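Local coordinates for putative exported protein (Bacteroides fragilis, PDB 4RAA) that is of unknown function but folds as a six-bladed beta-propeller and is probably exported from the cytoplasm, at residues 61-66 with 99-104; 71-76 with 117-122; 202-207 with 220-225; 9-14 with 264-269. All blocks are in the same frame, centred on the assembly; numbering follows the deposited sequence.

In the fold
All four contacts lie in the beta-propeller, in two pairs on opposite sides of the chain's centre. Interactions 1 and 2 have centres 8 Å apart and share the run of strands from 45-49 to 121-126, which probably spans two successive blades, roughly 45-79 and 85-126. Their segments alternate along the chain. Interactions 3 and 4 have centres 9 Å apart and meet where strand 10-13 pairs with strand 213-222. Interaction 3 comes after interactions 1 and 2 in sequence. Interaction 4 encloses all three, because it joins the N-terminal strand to residues 264-269. Centres of the two pairs are 30 to 39 Å apart. Interaction 3 is pairing inside one sheet, while interactions 1 and 4 pack one sheet layer on another.

Interaction 1 of 4, residues 61-66 with 99-104; sequences SNLYVF and NYIAAI
L63 meets I101 and A103 through one methyl, CD2. This methyl lies 4.3 Å from A103 CB and 4.4 Å from I101 CG2, so it touches two residues on the same side of strand 100-105. The contact is purely apolar, and no hydrogen bond crosses it. The L63 side chain reaches over because its CG stands anti to the backbone N (chi1 -179°), which extends the chain off its strand. I101 presents its CG2 branch and A103 its lone methyl. The CA atoms of L63 and A103 are still 8.5 Å apart, so this is face-to-face packing of sheet layers and not strand pairing. All three residues are buried.

Further out, L63 also touches F92 and I76, and I101 also touches L54. The L63 amide is bonded to the hydroxyl of Y86. Just before it, S61 and N62 both face D57 in a G1 beta bulge, and S61 OG is bonded to the amide of L89.

This is blade-to-blade packing of a propeller. Strand 62-67 runs between 52-57 and 72-79, and strand 100-105 between 85-94 and 110-115. A102 turns its methyl the other way, against F93.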
loop_
_atom_site.group_PDB
_atom_site.type_symbol
_atom_site.label_atom_id
_atom_site.label_comp_id
_atom_site.label_asym_id
_atom_site.label_seq_id
_atom_site.Cartn_x
_atom_site.Cartn_y
_atom_site.Cartn_z
ATOM N N SER A 61 20.917 -4.902 -8.688
ATOM C CA SER A 61 19.703 -4.692 -7.884
ATOM C C SER A 61 19.401 -5.763 -6.830
ATOM O O SER A 61 18.268 -6.206 -6.717
ATOM C CB SER A 61 18.478 -4.468 -8.778
ATOM O OG SER A 61 17.334 -4.163 -7.985
ATOM N N ASN A 62 20.422 -6.151 -6.071
ATOM C CA ASN A 62 20.310 -7.106 -4.958
ATOM C C ASN A 62 20.562 -6.340 -3.665
ATOM O O ASN A 62 21.491 -5.537 -3.608
ATOM C CB ASN A 62 21.360 -8.211 -5.093
ATOM C CG ASN A 62 21.156 -9.066 -6.330
ATOM O OD1 ASN A 62 20.071 -9.596 -6.552
ATOM N ND2 ASN A 62 22.198 -9.224 -7.129
ATOM N N LEU A 63 19.741 -6.573 -2.642
ATOM C CA LEU A 63 19.904 -5.931 -1.338
ATOM C C LEU A 63 20.456 -7.001 -0.410
ATOM O O LEU A 63 19.785 -8.003 -0.186
ATOM C CB LEU A 63 18.562 -5.389 -0.833
ATOM C CG LEU A 63 18.518 -4.653 0.507
ATOM C CD1 LEU A 63 19.443 -3.450 0.501
ATOM C CD2 LEU A 63 17.097 -4.206 0.837
ATOM N N TYR A 64 21.667 -6.793 0.112
ATOM C CA TYR A 64 22.344 -7.757 0.994
ATOM C C TYR A 64 22.553 -7.272 2.418
ATOM O O TYR A 64 22.556 -6.062 2.671
ATOM C CB TYR A 64 23.730 -8.067 0.454
ATOM C CG TYR A 64 23.763 -8.761 -0.866
ATOM C CD1 TYR A 64 23.173 -10.011 -1.028
ATOM C CD2 TYR A 64 24.477 -8.225 -1.937
ATOM C CE1 TYR A 64 23.233 -10.682 -2.246
ATOM C CE2 TYR A 64 24.561 -8.899 -3.154
ATOM C CZ TYR A 64 23.933 -10.119 -3.304
ATOM O OH TYR A 64 24.014 -10.768 -4.507
ATOM N N VAL A 65 22.735 -8.232 3.333
ATOM C CA VAL A 65 23.084 -7.952 4.729
ATOM C C VAL A 65 24.415 -8.645 5.009
ATOM O O VAL A 65 24.555 -9.859 4.816
ATOM C CB VAL A 65 22.027 -8.420 5.745
ATOM C CG1 VAL A 65 22.437 -8.034 7.167
ATOM C CG2 VAL A 65 20.670 -7.805 5.413
ATOM N N PHE A 66 25.390 -7.837 5.410
ATOM C CA PHE A 66 26.699 -8.283 5.823
ATOM C C PHE A 66 26.893 -7.896 7.286
ATOM O O PHE A 66 26.179 -7.047 7.832
ATOM C CB PHE A 66 27.790 -7.653 4.965
ATOM C CG PHE A 66 27.920 -8.263 3.605
ATOM C CD1 PHE A 66 27.120 -7.832 2.552
ATOM C CD2 PHE A 66 28.869 -9.260 3.362
ATOM C CE1 PHE A 66 27.260 -8.383 1.281
ATOM C CE2 PHE A 66 29.019 -9.814 2.091
ATOM C CZ PHE A 66 28.209 -9.377 1.048
ATOM N N ASN A 99 11.526 -1.098 12.792
ATOM C CA ASN A 99 10.507 -2.136 12.577
ATOM C C ASN A 99 10.676 -2.727 11.175
ATOM O O ASN A 99 10.663 -3.951 11.021
ATOM C CB ASN A 99 9.086 -1.570 12.625
ATOM C CG ASN A 99 8.734 -0.943 13.949
ATOM O OD1 ASN A 99 8.282 0.203 13.993
ATOM N ND2 ASN A 99 8.927 -1.685 15.035
ATOM N N TYR A 100 10.809 -1.849 10.165
ATOM C CA TYR A 100 10.907 -2.257 8.772
ATOM C C TYR A 100 12.012 -1.628 7.959
ATOM O O TYR A 100 12.501 -0.553 8.292
ATOM C CB TYR A 100 9.584 -1.960 8.056
ATOM C CG TYR A 100 9.215 -0.488 7.833
ATOM C CD1 TYR A 100 9.736 0.236 6.738
ATOM C CD2 TYR A 100 8.299 0.174 8.680
ATOM C CE1 TYR A 100 9.379 1.561 6.510
ATOM C CE2 TYR A 100 7.937 1.510 8.457
ATOM C CZ TYR A 100 8.473 2.200 7.364
ATOM O OH TYR A 100 8.144 3.521 7.116
ATOM N N ILE A 101 12.338 -2.308 6.851
ATOM C CA ILE A 101 13.284 -1.851 5.828
ATOM C C ILE A 101 12.444 -1.737 4.542
ATOM O O ILE A 101 11.899 -2.734 4.070
ATOM C CB ILE A 101 14.463 -2.828 5.609
ATOM C CG1 ILE A 101 15.311 -2.942 6.877
ATOM C CG2 ILE A 101 15.329 -2.368 4.432
ATOM C CD1 ILE A 101 16.175 -4.180 6.906
ATOM N N ALA A 102 12.358 -0.527 3.991
ATOM C CA ALA A 102 11.548 -0.220 2.814
ATOM C C ALA A 102 12.446 0.063 1.623
ATOM O O ALA A 102 13.135 1.085 1.617
ATOM C CB ALA A 102 10.664 0.988 3.098
ATOM N N ALA A 103 12.441 -0.832 0.633
ATOM C CA ALA A 103 13.226 -0.669 -0.594
ATOM C C ALA A 103 12.317 -0.182 -1.736
ATOM O O ALA A 103 11.170 -0.647 -1.867
ATOM C CB ALA A 103 13.889 -1.978 -0.962
ATOM N N ILE A 104 12.849 0.736 -2.557
ATOM C CA ILE A 104 12.153 1.356 -3.697
ATOM C C ILE A 104 12.597 0.724 -5.022
ATOM O O ILE A 104 13.746 0.894 -5.437
ATOM C CB ILE A 104 12.412 2.886 -3.757
ATOM C CG1 ILE A 104 11.894 3.563 -2.481
ATOM C CG2 ILE A 104 11.754 3.516 -4.999
ATOM C CD1 ILE A 104 12.247 5.029 -2.355
#

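Interaction 2 of 4, residues 71-76 with 117-122; sequences AFVNQI and TDFSFL
V73 and N74 form a classic beta bulge opposite V65, and the ring of F119 packs beside it from the turn ahead of strand 121-126. V73 CG1 is 4.4 Å from F119 CE2, and N74 CB is 4.3 Å from F119 CD2. I76 comes closest, with CD1 3.9 Å from F119 CD1. All three partners approach the ring obliquely. I76 reaches it by its longer branch: CG1 lies beside the backbone N (chi1 -55°), and CD1 continues outward to the ring. The contact has no hydrogen bond across it.

The turn that carries F119 is held by D118. Its OD1 accepts from S120 N at 3.1 Å, which makes an Asx turn, and from S120 OG at 2.7 Å. Both donors come from the same face of the carboxylate plane. F119 sits within this turn with a positive phi of 70°. One face of its ring has T117 O above its centre.

The ring is only partly buried. It also touches V65 of strand 62-67 and I101 of strand 100-105, while I76 reaches Y114 of strand 110-115. The F119 turn therefore lies against strands 62-67, 72-79 and 100-105.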
loop_
_atom_site.group_PDB
_atom_site.type_symbol
_atom_site.label_atom_id
_atom_site.label_comp_id
_atom_site.label_asym_id
_atom_site.label_seq_id
_atom_site.Cartn_x
_atom_site.Cartn_y
_atom_site.Cartn_z
ATOM N N ALA A 71 31.236 -10.830 7.095
ATOM C CA ALA A 71 30.545 -12.095 6.836
ATOM C C ALA A 71 29.170 -11.825 6.270
ATOM O O ALA A 71 28.524 -10.863 6.670
ATOM C CB ALA A 71 30.406 -12.906 8.117
ATOM N N PHE A 72 28.723 -12.681 5.356
ATOM C CA PHE A 72 27.401 -12.565 4.767
ATOM C C PHE A 72 26.384 -13.147 5.751
ATOM O O PHE A 72 26.567 -14.270 6.231
ATOM C CB PHE A 72 27.344 -13.306 3.430
ATOM C CG PHE A 72 25.985 -13.283 2.774
ATOM C CD1 PHE A 72 25.380 -12.070 2.438
ATOM C CD2 PHE A 72 25.320 -14.470 2.460
ATOM C CE1 PHE A 72 24.129 -12.035 1.830
ATOM C CE2 PHE A 72 24.074 -14.441 1.846
ATOM C CZ PHE A 72 23.478 -13.221 1.529
ATOM N N VAL A 73 25.324 -12.385 6.038
ATOM C CA VAL A 73 24.261 -12.798 6.965
ATOM C C VAL A 73 23.097 -13.365 6.171
ATOM O O VAL A 73 22.698 -14.499 6.410
ATOM C CB VAL A 73 23.745 -11.631 7.856
ATOM C CG1 VAL A 73 22.611 -12.091 8.788
ATOM C CG2 VAL A 73 24.891 -11.027 8.664
ATOM N N ASN A 74 22.538 -12.563 5.261
ATOM C CA ASN A 74 21.366 -12.960 4.462
ATOM C C ASN A 74 21.023 -11.917 3.384
ATOM O O ASN A 74 21.495 -10.779 3.468
ATOM C CB ASN A 74 20.131 -13.130 5.387
ATOM C CG ASN A 74 19.023 -13.959 4.765
ATOM O OD1 ASN A 74 19.210 -14.614 3.734
ATOM N ND2 ASN A 74 17.855 -13.945 5.398
ATOM N N GLN A 75 20.246 -12.315 2.367
ATOM C CA GLN A 75 19.725 -11.387 1.341
ATOM C C GLN A 75 18.327 -10.934 1.765
ATOM O O GLN A 75 17.555 -11.736 2.295
ATOM C CB GLN A 75 19.645 -12.023 -0.055
ATOM C CG GLN A 75 19.242 -11.006 -1.133
ATOM C CD GLN A 75 19.294 -11.506 -2.559
ATOM O OE1 GLN A 75 19.752 -12.620 -2.835
ATOM N NE2 GLN A 75 18.843 -10.662 -3.489
ATOM N N ILE A 76 18.009 -9.662 1.503
ATOM C CA ILE A 76 16.693 -9.081 1.809
ATOM C C ILE A 76 15.862 -9.227 0.545
ATOM O O ILE A 76 16.076 -8.494 -0.418
ATOM C CB ILE A 76 16.779 -7.596 2.262
ATOM C CG1 ILE A 76 17.744 -7.480 3.462
ATOM C CG2 ILE A 76 15.381 -7.053 2.597
ATOM C CD1 ILE A 76 17.757 -6.146 4.177
ATOM N N THR A 117 14.269 -6.856 11.697
ATOM C CA THR A 117 14.894 -7.870 12.560
ATOM C C THR A 117 15.226 -9.164 11.793
ATOM O O THR A 117 16.402 -9.504 11.683
ATOM C CB THR A 117 13.994 -8.186 13.791
ATOM O OG1 THR A 117 13.593 -6.961 14.412
ATOM C CG2 THR A 117 14.702 -9.079 14.824
ATOM N N ASP A 118 14.209 -9.864 11.263
ATOM C CA ASP A 118 14.405 -11.176 10.559
ATOM C C ASP A 118 14.522 -11.161 9.019
ATOM O O ASP A 118 14.751 -12.203 8.422
ATOM C CB ASP A 118 13.388 -12.247 11.048
ATOM C CG ASP A 118 11.941 -11.965 10.653
ATOM O OD1 ASP A 118 11.674 -11.365 9.592
ATOM O OD2 ASP A 118 11.045 -12.398 11.407
ATOM N N PHE A 119 14.333 -9.995 8.397
ATOM C CA PHE A 119 14.465 -9.778 6.919
ATOM C C PHE A 119 13.405 -10.411 5.990
ATOM O O PHE A 119 13.548 -10.338 4.757
ATOM C CB PHE A 119 15.898 -10.074 6.418
ATOM C CG PHE A 119 16.977 -9.446 7.262
ATOM C CD1 PHE A 119 16.971 -8.067 7.518
ATOM C CD2 PHE A 119 18.016 -10.223 7.796
ATOM C CE1 PHE A 119 17.962 -7.481 8.304
ATOM C CE2 PHE A 119 19.016 -9.641 8.578
ATOM C CZ PHE A 119 18.991 -8.269 8.830
ATOM N N SER A 120 12.338 -10.978 6.571
ATOM C CA SER A 120 11.251 -11.579 5.798
ATOM C C SER A 120 10.366 -10.467 5.226
ATOM O O SER A 120 10.359 -9.339 5.731
ATOM C CB SER A 120 10.416 -12.540 6.653
ATOM O OG SER A 120 9.811 -11.875 7.757
ATOM N N PHE A 121 9.628 -10.800 4.172
ATOM C CA PHE A 121 8.748 -9.849 3.483
ATOM C C PHE A 121 7.471 -9.590 4.303
ATOM O O PHE A 121 6.866 -10.529 4.823
ATOM C CB PHE A 121 8.443 -10.375 2.068
ATOM C CG PHE A 121 7.507 -9.513 1.277
ATOM C CD1 PHE A 121 7.808 -8.175 1.037
ATOM C CD2 PHE A 121 6.337 -10.050 0.728
ATOM C CE1 PHE A 121 6.929 -7.368 0.311
ATOM C CE2 PHE A 121 5.466 -9.255 -0.011
ATOM C CZ PHE A 121 5.760 -7.913 -0.220
ATOM N N LEU A 122 7.098 -8.311 4.429
ATOM C CA LEU A 122 5.896 -7.865 5.152
ATOM C C LEU A 122 4.766 -7.518 4.181
ATOM O O LEU A 122 3.703 -8.140 4.232
ATOM C CB LEU A 122 6.210 -6.665 6.058
ATOM C CG LEU A 122 6.693 -6.928 7.481
ATOM C CD1 LEU A 122 7.743 -8.015 7.557
ATOM C CD2 LEU A 122 7.206 -5.628 8.085
#

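Interaction 3 of 4, residues 202-207 with 220-225; sequences FDLTIY and FSFEGT
L204 and F220 meet as neighbours in the beta hairpin of strands 203-210 and 213-222. F220 N donates to L204 O at 3.0 Å, with a nearly straight N-H...O angle of 165°. The donor sits above the carbonyl plane, 41° out of it. The two strand segments run antiparallel, at 151° to each other.

The bumps are aliphatic and the rings flank them. L204 CB is 4.1 Å from F220 CB. The forked end of L204 then fits against the rim of the F222 ring, where CD2 is 4.0 Å from F222 CE1 and near the ring plane. CD1 lies 4.1 Å from the same CE1, so both prongs border that edge. Two residues further along the strand, I206 plugs against the far end of the F220 ring. Its CD1 meets F220 CZ at 3.6 Å, edge-on and in the ring plane. The leucine and the isoleucine thus each take a different ring.

L204 is the centre of an inverse gamma turn. At this end of the strand, D203 OD1 accepts from T205 OG1 at 2.8 Å, and OD2 of D203 from Y207 OH at 2.6 Å. The second bond uses the syn lone pair of OD2. After F222 the chain leaves in a type II turn, F222 to T225, with G224 at positive phi.

Outside the hairpin, F222 stacks on F13 of strand 10-13, which borders strand 213-222. Strand 254-261 packs against the buried side, with Y257 on L204, V259 on I206 and I254 on F222.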
loop_
_atom_site.group_PDB
_atom_site.type_symbol
_atom_site.label_atom_id
_atom_site.label_comp_id
_atom_site.label_asym_id
_atom_site.label_seq_id
_atom_site.Cartn_x
_atom_site.Cartn_y
_atom_site.Cartn_z
ATOM N N PHE A 202 22.129 21.945 -9.292
ATOM C CA PHE A 202 22.415 23.326 -9.761
ATOM C C PHE A 202 22.248 24.385 -8.672
ATOM O O PHE A 202 21.839 25.520 -8.944
ATOM C CB PHE A 202 21.546 23.659 -10.990
ATOM C CG PHE A 202 21.478 22.542 -11.994
ATOM C CD1 PHE A 202 22.639 22.051 -12.575
ATOM C CD2 PHE A 202 20.260 21.963 -12.350
ATOM C CE1 PHE A 202 22.595 21.002 -13.493
ATOM C CE2 PHE A 202 20.207 20.918 -13.267
ATOM C CZ PHE A 202 21.375 20.436 -13.841
ATOM N N ASP A 203 22.618 24.013 -7.449
ATOM C CA ASP A 203 22.539 24.895 -6.277
ATOM C C ASP A 203 23.498 24.348 -5.211
ATOM O O ASP A 203 23.165 23.384 -4.512
ATOM C CB ASP A 203 21.081 24.964 -5.768
ATOM C CG ASP A 203 20.900 25.828 -4.523
ATOM O OD1 ASP A 203 21.838 26.511 -4.074
ATOM O OD2 ASP A 203 19.780 25.804 -3.981
ATOM N N LEU A 204 24.670 24.974 -5.085
ATOM C CA LEU A 204 25.699 24.553 -4.122
ATOM C C LEU A 204 25.301 24.939 -2.703
ATOM O O LEU A 204 25.930 25.790 -2.067
ATOM C CB LEU A 204 27.065 25.143 -4.486
ATOM C CG LEU A 204 27.661 24.645 -5.796
ATOM C CD1 LEU A 204 28.887 25.478 -6.159
ATOM C CD2 LEU A 204 27.997 23.154 -5.727
ATOM N N THR A 205 24.247 24.283 -2.223
ATOM C CA THR A 205 23.668 24.525 -0.909
ATOM C C THR A 205 23.029 23.235 -0.409
ATOM O O THR A 205 22.359 22.541 -1.176
ATOM C CB THR A 205 22.590 25.636 -0.946
ATOM O OG1 THR A 205 23.121 26.823 -1.549
ATOM C CG2 THR A 205 22.091 25.979 0.469
ATOM N N ILE A 206 23.275 22.910 0.856
ATOM C CA ILE A 206 22.649 21.769 1.525
ATOM C C ILE A 206 21.615 22.361 2.469
ATOM O O ILE A 206 21.955 23.207 3.307
ATOM C CB ILE A 206 23.677 20.897 2.262
ATOM C CG1 ILE A 206 24.488 20.155 1.205
ATOM C CG2 ILE A 206 22.984 19.898 3.197
ATOM C CD1 ILE A 206 25.672 19.403 1.728
ATOM N N TYR A 207 20.371 21.901 2.324
ATOM C CA TYR A 207 19.239 22.376 3.117
ATOM C C TYR A 207 18.805 21.311 4.109
ATOM O O TYR A 207 18.736 20.151 3.757
ATOM C CB TYR A 207 18.055 22.720 2.199
ATOM C CG TYR A 207 18.343 23.790 1.166
ATOM C CD1 TYR A 207 18.867 23.452 -0.090
ATOM C CD2 TYR A 207 18.086 25.145 1.432
ATOM C CE1 TYR A 207 19.132 24.427 -1.047
ATOM C CE2 TYR A 207 18.349 26.129 0.481
ATOM C CZ TYR A 207 18.868 25.765 -0.752
ATOM O OH TYR A 207 19.132 26.720 -1.686
ATOM N N PHE A 220 28.581 25.964 -0.676
ATOM C CA PHE A 220 29.918 25.739 -1.222
ATOM C C PHE A 220 30.284 26.701 -2.341
ATOM O O PHE A 220 29.430 27.268 -3.016
ATOM C CB PHE A 220 30.040 24.318 -1.765
ATOM C CG PHE A 220 29.522 23.265 -0.831
ATOM C CD1 PHE A 220 30.255 22.907 0.298
ATOM C CD2 PHE A 220 28.299 22.622 -1.076
ATOM C CE1 PHE A 220 29.788 21.930 1.176
ATOM C CE2 PHE A 220 27.821 21.645 -0.199
ATOM C CZ PHE A 220 28.574 21.299 0.932
ATOM N N SER A 221 31.586 26.893 -2.488
ATOM C CA SER A 221 32.181 27.650 -3.579
ATOM C C SER A 221 33.517 26.952 -3.844
ATOM O O SER A 221 34.181 26.504 -2.898
ATOM C CB SER A 221 32.378 29.126 -3.224
ATOM O OG SER A 221 33.303 29.273 -2.166
ATOM N N PHE A 222 33.870 26.825 -5.120
ATOM C CA PHE A 222 35.109 26.184 -5.547
ATOM C C PHE A 222 35.864 27.197 -6.380
ATOM O O PHE A 222 35.251 27.916 -7.161
ATOM C CB PHE A 222 34.787 24.927 -6.356
ATOM C CG PHE A 222 34.011 23.890 -5.580
ATOM C CD1 PHE A 222 32.611 23.978 -5.470
ATOM C CD2 PHE A 222 34.666 22.830 -4.950
ATOM C CE1 PHE A 222 31.882 23.027 -4.746
ATOM C CE2 PHE A 222 33.945 21.874 -4.233
ATOM C CZ PHE A 222 32.550 21.977 -4.120
ATOM N N GLU A 223 37.180 27.273 -6.197
ATOM C CA GLU A 223 38.015 28.221 -6.941
ATOM C C GLU A 223 38.011 27.837 -8.430
ATOM O O GLU A 223 38.117 26.651 -8.773
ATOM C CB GLU A 223 39.455 28.255 -6.381
ATOM C CG GLU A 223 40.396 29.276 -7.039
ATOM C CD GLU A 223 41.857 29.171 -6.606
ATOM O OE1 GLU A 223 42.325 28.076 -6.224
ATOM O OE2 GLU A 223 42.559 30.203 -6.683
ATOM N N GLY A 224 37.842 28.844 -9.290
ATOM C CA GLY A 224 37.870 28.670 -10.748
ATOM C C GLY A 224 36.752 27.871 -11.399
ATOM O O GLY A 224 36.894 27.441 -12.538
ATOM N N THR A 225 35.648 27.670 -10.688
ATOM C CA THR A 225 34.499 26.931 -11.217
ATOM C C THR A 225 33.254 27.195 -10.395
ATOM O O THR A 225 33.319 27.766 -9.316
ATOM C CB THR A 225 34.740 25.407 -11.281
ATOM O OG1 THR A 225 33.652 24.784 -11.979
ATOM C CG2 THR A 225 34.875 24.778 -9.885
#

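Interaction 4 of 4, residues 9-14 with 264-269; sequences TIISFK and RDLFVC
I11 touches L266 methyl to methyl, with I11 CD1 4.5 Å from L266 CD1. This is a loose apolar contact. I11 CG1 lies beside the backbone N (chi1 -65°), and CD1 carries on from it to form the tip.

S12 is exposed, and its backbone O accepts from the hydroxyl of T288. Strand 10-13 lies parallel to strand 213-222, at the edge of its sheet. The N-terminal segment therefore adds an extra strand to one blade-like sheet of the propeller. Strand 265-272 belongs to a different sheet, between 254-261 and 275-282, so the contact is packing between two sheets. CA atoms nearest each other across it are about 10 Å apart.

F13 reaches in next. Its CZ lies 3.9 Å from V268 CG2, and the methyl approaches the ring obliquely. V268 CG2 lies beside the backbone N, with CG1 anti to it (chi1 -167°). F13 also touches F220 and T288, and its backbone bonds to S221 and E223.

K14, where the strand has ended, makes a long, weak ion pair with E223. On the second segment, F267 points away from strand 10-13 and stacks on H317.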
loop_
_atom_site.group_PDB
_atom_site.type_symbol
_atom_site.label_atom_id
_atom_site.label_comp_id
_atom_site.label_asym_id
_atom_site.label_seq_id
_atom_site.Cartn_x
_atom_site.Cartn_y
_atom_site.Cartn_z
ATOM N N THR A 9 27.848 29.310 7.300
ATOM C CA THR A 9 27.985 30.104 6.038
ATOM C C THR A 9 28.764 29.280 4.951
ATOM O O THR A 9 28.505 28.064 4.792
ATOM C CB THR A 9 28.564 31.529 6.327
ATOM O OG1 THR A 9 28.019 32.036 7.544
ATOM C CG2 THR A 9 28.247 32.533 5.179
ATOM N N ILE A 10 29.724 29.909 4.257
ATOM C CA ILE A 10 30.402 29.326 3.105
ATOM C C ILE A 10 31.466 28.299 3.500
ATOM O O ILE A 10 32.009 28.363 4.601
ATOM C CB ILE A 10 31.035 30.461 2.216
ATOM C CG1 ILE A 10 31.268 30.019 0.754
ATOM C CG2 ILE A 10 32.322 31.043 2.824
ATOM C CD1 ILE A 10 30.004 29.809 -0.065
ATOM N N ILE A 11 31.704 27.339 2.601
ATOM C CA ILE A 11 32.783 26.356 2.704
ATOM C C ILE A 11 33.537 26.536 1.385
ATOM O O ILE A 11 33.132 25.993 0.358
ATOM C CB ILE A 11 32.248 24.926 2.907
ATOM C CG1 ILE A 11 31.541 24.836 4.262
ATOM C CG2 ILE A 11 33.383 23.894 2.839
ATOM C CD1 ILE A 11 30.882 23.504 4.552
ATOM N N SER A 12 34.606 27.331 1.422
ATOM C CA SER A 12 35.394 27.658 0.234
ATOM C C SER A 12 36.453 26.613 0.017
ATOM O O SER A 12 37.218 26.340 0.929
ATOM C CB SER A 12 36.080 29.017 0.395
ATOM O OG SER A 12 35.130 30.034 0.647
ATOM N N PHE A 13 36.491 26.045 -1.188
ATOM C CA PHE A 13 37.495 25.068 -1.592
ATOM C C PHE A 13 38.451 25.723 -2.590
ATOM O O PHE A 13 38.014 26.193 -3.634
ATOM C CB PHE A 13 36.835 23.866 -2.256
ATOM C CG PHE A 13 36.018 23.033 -1.325
ATOM C CD1 PHE A 13 36.636 22.140 -0.456
ATOM C CD2 PHE A 13 34.633 23.117 -1.316
ATOM C CE1 PHE A 13 35.892 21.358 0.420
ATOM C CE2 PHE A 13 33.885 22.330 -0.451
ATOM C CZ PHE A 13 34.513 21.452 0.421
ATOM N N LYS A 14 39.743 25.759 -2.273
ATOM C CA LYS A 14 40.755 26.310 -3.190
ATOM C C LYS A 14 41.112 25.133 -4.101
ATOM O O LYS A 14 40.876 23.984 -3.717
ATOM C CB LYS A 14 41.953 26.898 -2.428
ATOM C CG LYS A 14 41.526 27.849 -1.308
ATOM C CD LYS A 14 42.644 28.709 -0.734
ATOM C CE LYS A 14 42.749 30.084 -1.390
ATOM N NZ LYS A 14 43.054 30.036 -2.844
ATOM N N ARG A 264 31.804 14.715 12.319
ATOM C CA ARG A 264 33.131 15.351 12.341
ATOM C C ARG A 264 33.611 15.981 11.024
ATOM O O ARG A 264 34.376 16.953 11.064
ATOM C CB ARG A 264 34.190 14.342 12.835
ATOM C CG ARG A 264 34.426 13.119 11.946
ATOM C CD ARG A 264 35.594 12.283 12.437
ATOM N NE ARG A 264 35.314 11.565 13.682
ATOM C CZ ARG A 264 36.193 10.811 14.352
ATOM N NH1 ARG A 264 37.454 10.654 13.925
ATOM N NH2 ARG A 264 35.812 10.202 15.473
ATOM N N ASP A 265 33.191 15.422 9.883
ATOM C CA ASP A 265 33.632 15.886 8.562
ATOM C C ASP A 265 32.544 15.903 7.482
ATOM O O ASP A 265 31.394 15.518 7.725
ATOM C CB ASP A 265 34.844 15.050 8.113
ATOM C CG ASP A 265 34.515 13.581 7.846
ATOM O OD1 ASP A 265 33.337 13.229 7.624
ATOM O OD2 ASP A 265 35.470 12.767 7.827
ATOM N N LEU A 266 32.933 16.355 6.293
ATOM C CA LEU A 266 32.043 16.455 5.146
ATOM C C LEU A 266 32.881 16.352 3.860
ATOM O O LEU A 266 33.743 17.193 3.615
ATOM C CB LEU A 266 31.283 17.784 5.249
ATOM C CG LEU A 266 30.199 18.216 4.254
ATOM C CD1 LEU A 266 29.357 19.323 4.875
ATOM C CD2 LEU A 266 30.771 18.669 2.916
ATOM N N PHE A 267 32.631 15.299 3.080
ATOM C CA PHE A 267 33.347 15.012 1.816
ATOM C C PHE A 267 32.460 15.407 0.647
ATOM O O PHE A 267 31.250 15.126 0.663
ATOM C CB PHE A 267 33.663 13.518 1.684
ATOM C CG PHE A 267 34.829 13.028 2.511
ATOM C CD1 PHE A 267 35.240 13.638 3.707
ATOM C CD2 PHE A 267 35.464 11.846 2.129
ATOM C CE1 PHE A 267 36.306 13.123 4.435
ATOM C CE2 PHE A 267 36.518 11.322 2.869
ATOM C CZ PHE A 267 36.942 11.962 4.023
ATOM N N VAL A 268 33.067 16.030 -0.364
ATOM C CA VAL A 268 32.362 16.488 -1.560
ATOM C C VAL A 268 33.084 15.979 -2.810
ATOM O O VAL A 268 34.125 16.520 -3.178
ATOM C CB VAL A 268 32.268 18.039 -1.618
ATOM C CG1 VAL A 268 31.262 18.472 -2.683
ATOM C CG2 VAL A 268 31.876 18.621 -0.264
ATOM N N CYS A 269 32.566 14.924 -3.437
ATOM C CA CYS A 269 33.119 14.456 -4.715
ATOM C C CYS A 269 32.428 15.258 -5.786
ATOM O O CYS A 269 31.245 15.563 -5.647
ATOM C CB CYS A 269 32.879 12.980 -4.960
ATOM S SG CYS A 269 33.702 11.953 -3.746
#